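Local coordinates for protein histone-lysine N-methyltransferase, H3 lysine-9 specific SUVH6 (Arabidopsis thaliana, PDB 6A5K) that catalyses transfer of methyl groups from S-adenosylmethionine to histone H3 and probably couples this to recognition of methylated DNA through its SRA domain, at residues 97-102 against 154-159; 330-335 against 342-347; 458-463 against 490-495. The protein carries 1 engineered substitution. All coordinates share one frame; numbering follows the deposited sequence.

Overall arrangement
The three contacts follow one another along the chain and none touches another. Interaction 1 lies in the SRA domain, with its centre about 52 Å from that of interaction 2 and about 39 Å from that of interaction 3; interactions 1 and 2 lie on opposite sides of the chain's centre. Interaction 2 belongs to the pre-SET zinc cluster and interaction 3 to the SET core, their nearest atoms about 9 Å apart. Strand 461-467 runs between these two: it begins in interaction 3, and its Leu467 is hydrogen-bonded, backbone to backbone, with Glu331 in interaction 2. Interaction 3 is close to the cofactor, the Tyr494 side chain being about 6 Å from S-adenosylmethionine.

Interaction 1: residues 97-102 against 154-159; sequences IDYMKY and LITGNL
Ile97 and Tyr99 of strand 97-102 straddle Gly157, near the N-terminal end of helix 156-167, and the contact rests on van der Waals packing, with no hydrogen bond between the two segments. Ile97 and Gly157 form the closest backbone pair, their CA atoms 5.3 Å apart. The two branches of Ile97 divide the work. CG2 lies 3.6 Å from Gly157 O, while the longer branch, with CG1 anti to the carbonyl carbon (chi1 -55°), brings CD1 to 3.6 Å from Gly157 C. CD1 also meets Asn158 OD1 at 3.5 Å, the two side chains crossing at about a right angle; that oxygen has its polar partner in the backbone N of Gln132. Closeness at the glycine can be measured: a beta carbon built on Gly157 would fall 3.1 Å from Ile97 CB, a tight approach that leaves little room for a side chain at this position. Tyr99 completes the grip. Its CG takes the crowded position between backbone N and carbonyl carbon (chi1 57°), which turns the ring to Thr156 and Gly157. CE1 comes within 3.6 Å of Gly157 N, approached obliquely, Thr156 O lies over one ring face, and OH ends 3.7 Å from Thr156 CB. Farther along the helix, Leu161 continues the packing on Ile97 and Ala160 that on Tyr99. Strand 97-102 pairs antiparallel with strand 105-113, so this is the N-terminal part of a helix laid against a hairpin strand, part of the helix-on-curved-sheet packing of the SRA fold.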
ATOM      1  N   ILE A  97      20.789  -6.527 -15.398  1.00 19.79           N
ATOM      2  CA  ILE A  97      21.465  -5.264 -15.684  1.00 17.58           C
ATOM      3  C   ILE A  97      20.833  -4.518 -16.858  1.00 22.40           C
ATOM      4  O   ILE A  97      20.634  -5.082 -17.928  1.00 21.13           O
ATOM      5  CB  ILE A  97      22.964  -5.473 -16.001  1.00 18.37           C
ATOM      6  CG1 ILE A  97      23.657  -6.230 -14.869  1.00 22.51           C
ATOM      7  CG2 ILE A  97      23.652  -4.128 -16.228  1.00 18.44           C
ATOM      8  CD1 ILE A  97      25.056  -6.704 -15.226  1.00 23.27           C
ATOM      9  N   ASP A  98      20.523  -3.246 -16.642  1.00 19.37           N
ATOM     10  CA  ASP A  98      20.071  -2.361 -17.699  1.00 19.76           C
ATOM     11  C   ASP A  98      21.118  -1.273 -17.902  1.00 21.99           C
ATOM     12  O   ASP A  98      21.734  -0.784 -16.927  1.00 19.61           O
ATOM     13  CB  ASP A  98      18.712  -1.741 -17.362  1.00 19.46           C
ATOM     14  CG  ASP A  98      18.003  -1.173 -18.587  1.00 23.51           C
ATOM     15  OD1 ASP A  98      18.456  -1.436 -19.720  1.00 27.82           O
ATOM     16  OD2 ASP A  98      16.974  -0.484 -18.417  1.00 21.89           O
ATOM     17  N   TYR A  99      21.287  -0.885 -19.163  1.00 20.23           N
ATOM     18  CA  TYR A  99      22.339   0.041 -19.545  1.00 21.76           C
ATOM     19  C   TYR A  99      21.958   0.909 -20.739  1.00 24.85           C
ATOM     20  O   TYR A  99      20.944   0.678 -21.404  1.00 23.05           O
ATOM     21  CB  TYR A  99      23.627  -0.723 -19.849  1.00 22.63           C
ATOM     22  CG  TYR A  99      23.510  -1.782 -20.924  1.00 27.83           C
ATOM     23  CD1 TYR A  99      23.173  -3.091 -20.599  1.00 29.11           C
ATOM     24  CD2 TYR A  99      23.755  -1.479 -22.260  1.00 29.67           C
ATOM     25  CE1 TYR A  99      23.071  -4.065 -21.573  1.00 31.03           C
ATOM     26  CE2 TYR A  99      23.653  -2.449 -23.239  1.00 33.66           C
ATOM     27  CZ  TYR A  99      23.313  -3.740 -22.888  1.00 37.80           C
ATOM     28  OH  TYR A  99      23.212  -4.713 -23.856  1.00 45.11           O
HETATM   29  N   MSE A 100      22.778   1.918 -21.003  1.00 25.29           N
HETATM   30  CA  MSE A 100      22.491   2.850 -22.080  1.00 29.72           C
HETATM   31  C   MSE A 100      23.783   3.365 -22.686  1.00 29.47           C
HETATM   32  O   MSE A 100      24.845   3.303 -22.062  1.00 24.45           O
HETATM   33  CB  MSE A 100      21.629   4.014 -21.577  1.00 31.23           C
HETATM   34  CG  MSE A 100      22.398   5.120 -20.870  1.00 28.33           C
HETATM   35 SE   MSE A 100      21.244   6.560 -20.167  0.98 35.48          SE
HETATM   36  CE  MSE A 100      22.628   7.925 -20.008  1.00 79.49           C
ATOM     37  N   LYS A 101      23.680   3.863 -23.912  1.00 30.31           N
ATOM     38  CA  LYS A 101      24.800   4.477 -24.606  1.00 34.09           C
ATOM     39  C   LYS A 101      25.311   5.670 -23.800  1.00 34.24           C
ATOM     40  O   LYS A 101      24.524   6.451 -23.271  1.00 27.33           O
ATOM     41  CB  LYS A 101      24.363   4.898 -26.012  1.00 31.65           C
ATOM     42  CG  LYS A 101      25.471   5.280 -26.956  1.00 39.85           C
ATOM     43  CD  LYS A 101      24.934   5.471 -28.373  1.00 45.24           C
ATOM     44  CE  LYS A 101      26.064   5.427 -29.398  1.00 51.91           C
ATOM     45  NZ  LYS A 101      25.571   5.173 -30.782  1.00 54.82           N
ATOM     46  N   TYR A 102      26.629   5.790 -23.681  1.00 32.22           N
ATOM     47  CA  TYR A 102      27.229   6.911 -22.966  1.00 28.12           C
ATOM     48  C   TYR A 102      28.532   7.294 -23.637  1.00 30.30           C
ATOM     49  O   TYR A 102      29.538   6.608 -23.475  1.00 29.49           O
ATOM     50  CB  TYR A 102      27.477   6.561 -21.498  1.00 33.22           C
ATOM     51  CG  TYR A 102      27.965   7.727 -20.667  1.00 36.11           C
ATOM     52  CD1 TYR A 102      29.309   8.053 -20.603  1.00 44.38           C
ATOM     53  CD2 TYR A 102      27.074   8.495 -19.939  1.00 44.75           C
ATOM     54  CE1 TYR A 102      29.750   9.120 -19.843  1.00 50.48           C
ATOM     55  CE2 TYR A 102      27.504   9.554 -19.173  1.00 46.96           C
ATOM     56  CZ  TYR A 102      28.838   9.867 -19.130  1.00 48.06           C
ATOM     57  OH  TYR A 102      29.256  10.932 -18.369  1.00 53.12           O
ATOM     58  N   LEU A 154      32.880 -10.483 -20.471  1.00 35.64           N
ATOM     59  CA  LEU A 154      32.758  -9.050 -20.242  1.00 32.89           C
ATOM     60  C   LEU A 154      32.153  -8.385 -21.476  1.00 35.97           C
ATOM     61  O   LEU A 154      32.834  -7.689 -22.233  1.00 31.90           O
ATOM     62  CB  LEU A 154      34.108  -8.427 -19.890  1.00 30.67           C
ATOM     63  CG  LEU A 154      33.962  -7.076 -19.184  1.00 34.14           C
ATOM     64  CD1 LEU A 154      33.285  -7.256 -17.829  1.00 27.85           C
ATOM     65  CD2 LEU A 154      35.307  -6.382 -19.033  1.00 39.59           C
ATOM     66  N   ILE A 155      30.859  -8.630 -21.667  1.00 34.55           N
ATOM     67  CA  ILE A 155      30.093  -8.058 -22.768  1.00 36.70           C
ATOM     68  C   ILE A 155      28.777  -7.517 -22.231  1.00 35.25           C
ATOM     69  O   ILE A 155      28.456  -7.724 -21.060  1.00 35.50           O
ATOM     70  CB  ILE A 155      29.802  -9.097 -23.869  1.00 33.84           C
ATOM     71  CG1 ILE A 155      29.102 -10.317 -23.263  1.00 38.46           C
ATOM     72  CG2 ILE A 155      31.082  -9.519 -24.563  1.00 30.76           C
ATOM     73  CD1 ILE A 155      28.694 -11.362 -24.278  1.00 41.81           C
ATOM     74  N   THR A 156      28.025  -6.836 -23.092  1.00 33.04           N
ATOM     75  CA  THR A 156      26.697  -6.299 -22.771  1.00 33.68           C
ATOM     76  C   THR A 156      26.581  -5.711 -21.357  1.00 28.79           C
ATOM     77  O   THR A 156      27.290  -4.763 -21.012  1.00 24.44           O
ATOM     78  CB  THR A 156      25.606  -7.379 -22.957  1.00 36.11           C
ATOM     79  OG1 THR A 156      25.928  -8.536 -22.177  1.00 37.74           O
ATOM     80  CG2 THR A 156      25.503  -7.784 -24.421  1.00 39.96           C
ATOM     81  N   GLY A 157      25.689  -6.275 -20.547  1.00 26.69           N
ATOM     82  CA  GLY A 157      25.451  -5.784 -19.198  1.00 23.98           C
ATOM     83  C   GLY A 157      26.673  -5.744 -18.294  1.00 20.78           C
ATOM     84  O   GLY A 157      26.944  -4.738 -17.632  1.00 19.77           O
ATOM     85  N   ASN A 158      27.417  -6.843 -18.259  1.00 21.43           N
ATOM     86  CA  ASN A 158      28.612  -6.901 -17.428  1.00 26.68           C
ATOM     87  C   ASN A 158      29.630  -5.834 -17.836  1.00 25.87           C
ATOM     88  O   ASN A 158      30.230  -5.166 -16.978  1.00 20.96           O
ATOM     89  CB  ASN A 158      29.240  -8.292 -17.491  1.00 29.42           C
ATOM     90  CG  ASN A 158      28.391  -9.349 -16.800  1.00 34.63           C
ATOM     91  OD1 ASN A 158      27.517  -9.032 -15.989  1.00 30.27           O
ATOM     92  ND2 ASN A 158      28.649 -10.613 -17.115  1.00 37.49           N
ATOM     93  N   LEU A 159      29.810  -5.669 -19.145  1.00 21.57           N
ATOM     94  CA  LEU A 159      30.731  -4.667 -19.676  1.00 23.39           C
ATOM     95  C   LEU A 159      30.262  -3.257 -19.338  1.00 21.07           C
ATOM     96  O   LEU A 159      31.070  -2.384 -19.032  1.00 24.08           O
ATOM     97  CB  LEU A 159      30.885  -4.819 -21.197  1.00 27.89           C
ATOM     98  CG  LEU A 159      31.824  -3.829 -21.895  1.00 27.83           C
ATOM     99  CD1 LEU A 159      33.239  -3.951 -21.346  1.00 28.83           C
ATOM    100  CD2 LEU A 159      31.821  -4.043 -23.397  1.00 25.94           C
TER

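Interaction 2: residues 330-335 against 342-347; sequences YECGPL and CYLRVT. With ZN (zinc ion), chain C; ZN (zinc ion), chain B.
Glu331 and Arg345 reach across the contact in opposite senses, Arg345 binding backbone of the other segment and Glu331 both backbone and the Thr347 hydroxyl. The extended Glu331 chain brings its carboxylate to Val346 and Thr347. OE1 receives Val346 N at 3.1 Å along a fairly straight N-H (161°), from above the carboxylate plane. OE2 takes two donors: Thr347 N, 2.8 Å away, donates to the syn lone pair of OE2, whereas Thr347 OG1, 2.7 Å away, comes from above the plane. With Gln348 NE2 also bonding OE1, the group is held against rotation, and this set of donors would probably stabilise its negative charge. Arg345 points its end-on edge at one carbonyl: NH1 and NH2 both donate to Gly333 O, each at 3.0 Å, NH2 tilted slightly from the carbonyl plane and NH1 well above it. Cys332 CB sits 3.9 Å above the guanidinium plane of Arg345, over its centre, and Gln348 OE1 accepts from NH1. Between these two grips, Cys332 N bonds Leu344 O, and Leu344 CB packs on Cys332 SG. The sulphurs do the remaining joining. Cys342 SG, anti to its backbone N (chi1 176°), and Cys332 SG bind the same zinc ion at 2.4 Å each, and Cys332 SG also bridges to a second zinc. Leu344 N donates to Cys342 SG at 3.2 Å (157°), within the type I turn from Cys342 to Arg345, a bond likely to temper the thiolate charge. Cys296 and Cys338 complete the first site; Cys290, Cys306 and Cys336 the second. Nine cysteines around three zinc ions, with Cys290, Cys296 and Cys332 bridging, form the triangular cluster of the pre-SET motif.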
ATOM      1  N   TYR A 330     -20.407  -5.854   0.998  1.00 16.44           N
ATOM      2  CA  TYR A 330     -21.137  -6.710   1.924  1.00 21.22           C
ATOM      3  C   TYR A 330     -20.338  -7.969   2.216  1.00 21.71           C
ATOM      4  O   TYR A 330     -20.080  -8.773   1.320  1.00 23.22           O
ATOM      5  CB  TYR A 330     -22.516  -7.086   1.362  1.00 21.80           C
ATOM      6  CG  TYR A 330     -23.393  -5.894   1.072  1.00 21.73           C
ATOM      7  CD1 TYR A 330     -23.254  -5.179  -0.111  1.00 22.33           C
ATOM      8  CD2 TYR A 330     -24.352  -5.478   1.981  1.00 22.02           C
ATOM      9  CE1 TYR A 330     -24.047  -4.082  -0.376  1.00 30.50           C
ATOM     10  CE2 TYR A 330     -25.155  -4.382   1.717  1.00 26.82           C
ATOM     11  CZ  TYR A 330     -24.993  -3.692   0.538  1.00 33.75           C
ATOM     12  OH  TYR A 330     -25.784  -2.600   0.265  1.00 46.39           O
ATOM     13  N   GLU A 331     -19.933  -8.134   3.469  1.00 20.89           N
ATOM     14  CA  GLU A 331     -19.262  -9.362   3.875  1.00 17.10           C
ATOM     15  C   GLU A 331     -20.278 -10.332   4.449  1.00 22.71           C
ATOM     16  O   GLU A 331     -21.372  -9.931   4.838  1.00 21.82           O
ATOM     17  CB  GLU A 331     -18.160  -9.069   4.896  1.00 16.35           C
ATOM     18  CG  GLU A 331     -17.016  -8.239   4.337  1.00 15.89           C
ATOM     19  CD  GLU A 331     -15.802  -8.221   5.247  1.00 19.67           C
ATOM     20  OE1 GLU A 331     -15.784  -8.980   6.241  1.00 17.81           O
ATOM     21  OE2 GLU A 331     -14.866  -7.445   4.966  1.00 18.84           O
ATOM     22  N   CYS A 332     -19.926 -11.612   4.484  1.00 19.46           N
ATOM     23  CA  CYS A 332     -20.788 -12.595   5.118  1.00 22.94           C
ATOM     24  C   CYS A 332     -20.846 -12.330   6.618  1.00 25.70           C
ATOM     25  O   CYS A 332     -19.885 -11.815   7.207  1.00 24.40           O
ATOM     26  CB  CYS A 332     -20.299 -14.009   4.816  1.00 22.78           C
ATOM     27  SG  CYS A 332     -20.673 -14.486   3.131  1.00 22.87           S
ATOM     28  N   GLY A 333     -21.981 -12.663   7.223  1.00 25.49           N
ATOM     29  CA  GLY A 333     -22.232 -12.324   8.610  1.00 28.61           C
ATOM     30  C   GLY A 333     -22.205 -13.517   9.548  1.00 33.70           C
ATOM     31  O   GLY A 333     -21.831 -14.619   9.151  1.00 34.00           O
ATOM     32  N   PRO A 334     -22.601 -13.292  10.809  1.00 33.01           N
ATOM     33  CA  PRO A 334     -22.579 -14.293  11.884  1.00 37.12           C
ATOM     34  C   PRO A 334     -23.406 -15.543  11.582  1.00 37.59           C
ATOM     35  O   PRO A 334     -23.043 -16.624  12.035  1.00 39.47           O
ATOM     36  CB  PRO A 334     -23.175 -13.538  13.079  1.00 35.45           C
ATOM     37  CG  PRO A 334     -22.966 -12.099  12.769  1.00 37.24           C
ATOM     38  CD  PRO A 334     -23.082 -11.983  11.283  1.00 32.03           C
ATOM     39  N   LEU A 335     -24.497 -15.404  10.836  1.00 33.56           N
ATOM     40  CA  LEU A 335     -25.377 -16.545  10.589  1.00 38.77           C
ATOM     41  C   LEU A 335     -25.178 -17.179   9.212  1.00 38.88           C
ATOM     42  O   LEU A 335     -25.898 -18.114   8.853  1.00 38.13           O
ATOM     43  CB  LEU A 335     -26.842 -16.133  10.753  1.00 40.91           C
ATOM     44  CG  LEU A 335     -27.293 -15.675  12.141  1.00 43.46           C
ATOM     45  CD1 LEU A 335     -28.812 -15.772  12.265  1.00 46.49           C
ATOM     46  CD2 LEU A 335     -26.607 -16.474  13.237  1.00 43.12           C
ATOM     47  N   CYS A 342     -14.078 -17.908   4.397  1.00 27.39           N
ATOM     48  CA  CYS A 342     -14.849 -17.404   3.264  1.00 27.50           C
ATOM     49  C   CYS A 342     -14.206 -16.174   2.655  1.00 23.36           C
ATOM     50  O   CYS A 342     -13.760 -15.278   3.371  1.00 23.11           O
ATOM     51  CB  CYS A 342     -16.284 -17.066   3.671  1.00 24.14           C
ATOM     52  SG  CYS A 342     -17.224 -16.320   2.309  1.00 22.76           S
ATOM     53  N   TYR A 343     -14.168 -16.137   1.328  1.00 25.36           N
ATOM     54  CA  TYR A 343     -13.561 -15.023   0.604  1.00 22.02           C
ATOM     55  C   TYR A 343     -14.255 -13.700   0.924  1.00 21.89           C
ATOM     56  O   TYR A 343     -13.674 -12.622   0.771  1.00 21.42           O
ATOM     57  CB  TYR A 343     -13.594 -15.311  -0.896  1.00 21.78           C
ATOM     58  CG  TYR A 343     -12.804 -16.549  -1.275  1.00 25.10           C
ATOM     59  CD1 TYR A 343     -11.484 -16.702  -0.868  1.00 24.47           C
ATOM     60  CD2 TYR A 343     -13.382 -17.571  -2.023  1.00 25.86           C
ATOM     61  CE1 TYR A 343     -10.751 -17.833  -1.208  1.00 23.55           C
ATOM     62  CE2 TYR A 343     -12.656 -18.706  -2.371  1.00 28.60           C
ATOM     63  CZ  TYR A 343     -11.342 -18.826  -1.958  1.00 24.12           C
ATOM     64  OH  TYR A 343     -10.617 -19.939  -2.293  1.00 30.26           O
ATOM     65  N   LEU A 344     -15.500 -13.794   1.380  1.00 24.17           N
ATOM     66  CA  LEU A 344     -16.262 -12.623   1.789  1.00 22.54           C
ATOM     67  C   LEU A 344     -16.174 -12.353   3.292  1.00 22.89           C
ATOM     68  O   LEU A 344     -17.040 -11.695   3.855  1.00 22.47           O
ATOM     69  CB  LEU A 344     -17.729 -12.777   1.389  1.00 19.13           C
ATOM     70  CG  LEU A 344     -18.031 -12.761  -0.106  1.00 28.37           C
ATOM     71  CD1 LEU A 344     -19.532 -12.908  -0.335  1.00 32.59           C
ATOM     72  CD2 LEU A 344     -17.503 -11.473  -0.723  1.00 19.73           C
ATOM     73  N   ARG A 345     -15.147 -12.883   3.947  1.00 20.62           N
ATOM     74  CA  ARG A 345     -14.885 -12.526   5.338  1.00 20.02           C
ATOM     75  C   ARG A 345     -13.464 -11.997   5.449  1.00 19.90           C
ATOM     76  O   ARG A 345     -12.507 -12.763   5.466  1.00 20.26           O
ATOM     77  CB  ARG A 345     -15.089 -13.720   6.275  1.00 19.34           C
ATOM     78  CG  ARG A 345     -16.504 -14.267   6.314  1.00 20.58           C
ATOM     79  CD  ARG A 345     -16.585 -15.403   7.331  1.00 22.13           C
ATOM     80  NE  ARG A 345     -17.833 -16.156   7.263  1.00 24.42           N
ATOM     81  CZ  ARG A 345     -18.913 -15.861   7.974  1.00 29.62           C
ATOM     82  NH1 ARG A 345     -18.905 -14.803   8.778  1.00 31.76           N
ATOM     83  NH2 ARG A 345     -20.006 -16.609   7.866  1.00 31.42           N
ATOM     84  N   VAL A 346     -13.332 -10.678   5.503  1.00 19.60           N
ATOM     85  CA  VAL A 346     -12.013 -10.056   5.530  1.00 20.29           C
ATOM     86  C   VAL A 346     -11.895  -9.046   6.672  1.00 17.62           C
ATOM     87  O   VAL A 346     -11.228  -9.317   7.671  1.00 21.10           O
ATOM     88  CB  VAL A 346     -11.685  -9.363   4.184  1.00 17.80           C
ATOM     89  CG1 VAL A 346     -10.321  -8.682   4.253  1.00 18.91           C
ATOM     90  CG2 VAL A 346     -11.717 -10.368   3.043  1.00 16.95           C
ATOM     91  N   THR A 347     -12.548  -7.893   6.536  1.00 18.19           N
ATOM     92  CA  THR A 347     -12.392  -6.822   7.522  1.00 15.10           C
ATOM     93  C   THR A 347     -12.979  -7.207   8.886  1.00 22.25           C
ATOM     94  O   THR A 347     -12.575  -6.667   9.918  1.00 20.88           O
ATOM     95  CB  THR A 347     -13.043  -5.486   7.048  1.00 15.09           C
ATOM     96  OG1 THR A 347     -14.470  -5.619   6.974  1.00 16.03           O
ATOM     97  CG2 THR A 347     -12.512  -5.092   5.695  1.00 13.36           C
TER
HETATM   98 ZN    ZN C 802     -19.552 -16.593   2.841  1.00 32.52          ZN
HETATM   99 ZN    ZN B 801     -23.025 -14.943   3.348  1.00 33.28          ZN

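Interaction 3: residues 458-463 against 490-495; sequences SPNLYA and QELCYD
Leu461 N is hydrogen-bonded to Cys493 O at 2.9 Å where strand 461-463 approaches the weakly bonded strand at about 491-494, the two running in broadly the same direction, 37° apart, with a closest axis distance of 5.5 Å. A weak bond from Asn460 N reaches the same carbonyl. Most of the polar pairing is done by the Asn460 side chain, whose CG lies between the backbone N and the carbonyl carbon (chi1 49°), swinging the amide over residues 490-493. There it is gripped at both ends. OD1 accepts Cys493 N at 2.9 Å through an almost straight bond (168°), and ND2 donates to Glu491 O at 2.9 Å and to Gln490 OE1 at 3.0 Å. The last bond falls on a lone pair of Gln490 OE1; the side chains pass in opposite directions with their amide planes nearly coplanar. An alanine in place of Asn460 would probably leave Cys493 N and Glu491 O without these partners and the Gln490 amide free to turn. Packing flanks this network: Pro459 CB lies 3.3 Å from Cys493 O, and apolar contacts join Leu461 CD1 to Leu492 CB at 3.8 Å and Leu461 CB to Tyr494 CB. A water, donating to Leu461 O and accepting from Asp495 N, bridges the backbones where they part. The segments belong to the NHSCxPN and ELxYDY sequences that meet in the knotted SET core. Leu461 and Leu492 both pack on Ile379 of strand 378-381; strand 491-494 runs between strands 365-369 and 454-455, while strand 461-467 lies between strands 328-330 and 477-482, so the contact joins two sheets.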
ATOM      1  N   SER A 458      -2.256  13.415  -0.932  1.00 11.97           N
ATOM      2  CA  SER A 458      -1.836  12.287  -1.756  1.00 18.29           C
ATOM      3  C   SER A 458      -1.763  11.029  -0.894  1.00 14.55           C
ATOM      4  O   SER A 458      -0.684  10.492  -0.658  1.00 13.15           O
ATOM      5  CB  SER A 458      -0.489  12.564  -2.425  1.00 20.88           C
ATOM      6  OG  SER A 458      -0.204  11.559  -3.382  1.00 24.58           O
ATOM      7  N   PRO A 459      -2.928  10.549  -0.430  1.00 10.95           N
ATOM      8  CA  PRO A 459      -3.015   9.494   0.584  1.00 11.85           C
ATOM      9  C   PRO A 459      -2.648   8.096   0.078  1.00 10.19           C
ATOM     10  O   PRO A 459      -2.758   7.836  -1.117  1.00 13.58           O
ATOM     11  CB  PRO A 459      -4.487   9.538   0.983  1.00 10.24           C
ATOM     12  CG  PRO A 459      -5.187   9.930  -0.287  1.00 12.32           C
ATOM     13  CD  PRO A 459      -4.259  10.935  -0.940  1.00 11.14           C
ATOM     14  N   ASN A 460      -2.238   7.209   0.983  1.00 10.96           N
ATOM     15  CA  ASN A 460      -1.985   5.814   0.608  1.00 10.24           C
ATOM     16  C   ASN A 460      -3.093   4.883   1.108  1.00  8.84           C
ATOM     17  O   ASN A 460      -3.067   3.676   0.844  1.00 10.16           O
ATOM     18  CB  ASN A 460      -0.607   5.338   1.110  1.00  8.44           C
ATOM     19  CG  ASN A 460      -0.358   5.664   2.579  1.00 10.33           C
ATOM     20  OD1 ASN A 460      -1.288   5.922   3.331  1.00 11.40           O
ATOM     21  ND2 ASN A 460       0.915   5.621   2.995  1.00  9.09           N
ATOM     22  N   LEU A 461      -4.071   5.449   1.816  1.00 11.41           N
ATOM     23  CA  LEU A 461      -5.243   4.691   2.261  1.00 11.74           C
ATOM     24  C   LEU A 461      -6.529   5.315   1.744  1.00 12.46           C
ATOM     25  O   LEU A 461      -6.566   6.496   1.420  1.00 10.21           O
ATOM     26  CB  LEU A 461      -5.332   4.617   3.793  1.00 10.95           C
ATOM     27  CG  LEU A 461      -4.195   4.074   4.664  1.00 11.19           C
ATOM     28  CD1 LEU A 461      -4.677   3.923   6.116  1.00 10.75           C
ATOM     29  CD2 LEU A 461      -3.642   2.761   4.135  1.00  8.51           C
ATOM     30  N   TYR A 462      -7.592   4.521   1.681  1.00  6.66           N
ATOM     31  CA  TYR A 462      -8.918   5.092   1.507  1.00  7.73           C
ATOM     32  C   TYR A 462      -9.914   4.405   2.422  1.00  9.53           C
ATOM     33  O   TYR A 462      -9.696   3.263   2.862  1.00 10.50           O
ATOM     34  CB  TYR A 462      -9.401   4.995   0.051  1.00  7.87           C
ATOM     35  CG  TYR A 462      -9.465   3.594  -0.512  1.00 11.76           C
ATOM     36  CD1 TYR A 462      -8.378   3.048  -1.175  1.00 11.17           C
ATOM     37  CD2 TYR A 462     -10.627   2.819  -0.399  1.00 12.03           C
ATOM     38  CE1 TYR A 462      -8.424   1.771  -1.707  1.00 13.68           C
ATOM     39  CE2 TYR A 462     -10.677   1.533  -0.930  1.00 14.10           C
ATOM     40  CZ  TYR A 462      -9.570   1.017  -1.583  1.00 12.15           C
ATOM     41  OH  TYR A 462      -9.592  -0.254  -2.135  1.00 13.82           O
ATOM     42  N   ALA A 463     -11.011   5.111   2.687  1.00  9.13           N
ATOM     43  CA  ALA A 463     -12.106   4.590   3.501  1.00 11.60           C
ATOM     44  C   ALA A 463     -13.087   3.810   2.634  1.00 10.78           C
ATOM     45  O   ALA A 463     -13.403   4.205   1.511  1.00 12.44           O
ATOM     46  CB  ALA A 463     -12.825   5.727   4.232  1.00  9.41           C
ATOM     47  N   GLN A 490       6.262   3.929   6.445  1.00 11.63           N
ATOM     48  CA  GLN A 490       5.703   5.099   5.771  1.00 10.27           C
ATOM     49  C   GLN A 490       4.409   5.495   6.471  1.00 16.09           C
ATOM     50  O   GLN A 490       3.590   4.629   6.798  1.00 10.95           O
ATOM     51  CB  GLN A 490       5.443   4.821   4.284  1.00 11.36           C
ATOM     52  CG  GLN A 490       4.804   5.995   3.541  1.00 17.43           C
ATOM     53  CD  GLN A 490       4.640   5.750   2.046  1.00 23.55           C
ATOM     54  OE1 GLN A 490       3.544   5.442   1.568  1.00 19.69           O
ATOM     55  NE2 GLN A 490       5.730   5.909   1.296  1.00 21.57           N
ATOM     56  N   GLU A 491       4.221   6.791   6.712  1.00 10.98           N
ATOM     57  CA  GLU A 491       3.008   7.220   7.404  1.00 11.03           C
ATOM     58  C   GLU A 491       1.764   6.848   6.588  1.00 11.86           C
ATOM     59  O   GLU A 491       1.718   7.052   5.367  1.00 11.05           O
ATOM     60  CB  GLU A 491       3.027   8.723   7.681  1.00 13.50           C
ATOM     61  CG  GLU A 491       1.845   9.182   8.537  1.00 16.77           C
ATOM     62  CD  GLU A 491       1.925  10.641   8.952  1.00 18.07           C
ATOM     63  OE1 GLU A 491       2.896  11.336   8.574  1.00 17.34           O
ATOM     64  OE2 GLU A 491       1.007  11.092   9.667  1.00 19.44           O
ATOM     65  N   LEU A 492       0.772   6.282   7.271  1.00 11.14           N
ATOM     66  CA  LEU A 492      -0.520   5.967   6.671  1.00 10.14           C
ATOM     67  C   LEU A 492      -1.463   7.167   6.779  1.00 10.71           C
ATOM     68  O   LEU A 492      -1.598   7.752   7.852  1.00 11.05           O
ATOM     69  CB  LEU A 492      -1.142   4.751   7.357  1.00 12.28           C
ATOM     70  CG  LEU A 492      -0.245   3.525   7.524  1.00 13.55           C
ATOM     71  CD1 LEU A 492      -1.000   2.421   8.259  1.00 16.93           C
ATOM     72  CD2 LEU A 492       0.206   3.044   6.160  1.00 12.73           C
ATOM     73  N   CYS A 493      -2.106   7.521   5.668  1.00  8.60           N
ATOM     74  CA  CYS A 493      -3.013   8.667   5.599  1.00  8.67           C
ATOM     75  C   CYS A 493      -4.154   8.407   4.629  1.00  8.38           C
ATOM     76  O   CYS A 493      -4.004   7.636   3.688  1.00 10.65           O
ATOM     77  CB  CYS A 493      -2.280   9.932   5.149  1.00 13.11           C
ATOM     78  SG  CYS A 493      -0.889  10.441   6.197  1.00 38.75           S
ATOM     79  N   TYR A 494      -5.278   9.086   4.849  1.00  9.69           N
ATOM     80  CA  TYR A 494      -6.379   9.102   3.890  1.00  8.91           C
ATOM     81  C   TYR A 494      -6.879  10.532   3.734  1.00 13.93           C
ATOM     82  O   TYR A 494      -6.452  11.440   4.456  1.00  9.37           O
ATOM     83  CB  TYR A 494      -7.528   8.178   4.324  1.00  8.65           C
ATOM     84  CG  TYR A 494      -8.203   8.618   5.600  1.00 15.35           C
ATOM     85  CD1 TYR A 494      -7.661   8.289   6.835  1.00 15.06           C
ATOM     86  CD2 TYR A 494      -9.376   9.366   5.574  1.00 12.00           C
ATOM     87  CE1 TYR A 494      -8.255   8.689   8.009  1.00 17.09           C
ATOM     88  CE2 TYR A 494      -9.986   9.778   6.764  1.00 15.86           C
ATOM     89  CZ  TYR A 494      -9.416   9.429   7.973  1.00 17.76           C
ATOM     90  OH  TYR A 494      -9.989   9.815   9.166  1.00 26.01           O
ATOM     91  N   ASP A 495      -7.793  10.725   2.793  1.00 11.68           N
ATOM     92  CA  ASP A 495      -8.357  12.042   2.505  1.00 14.41           C
ATOM     93  C   ASP A 495      -9.500  12.387   3.476  1.00 14.38           C
ATOM     94  O   ASP A 495     -10.575  11.792   3.416  1.00 15.30           O
ATOM     95  CB  ASP A 495      -8.850  12.073   1.054  1.00 13.92           C
ATOM     96  CG  ASP A 495      -9.521  13.381   0.682  1.00 21.46           C
ATOM     97  OD1 ASP A 495      -9.224  14.422   1.304  1.00 15.15           O
ATOM     98  OD2 ASP A 495     -10.366  13.357  -0.239  1.00 23.15           O
TER
HETATM   99  O   HOH W   1      -8.315   8.487   0.882  1.00  8.92           O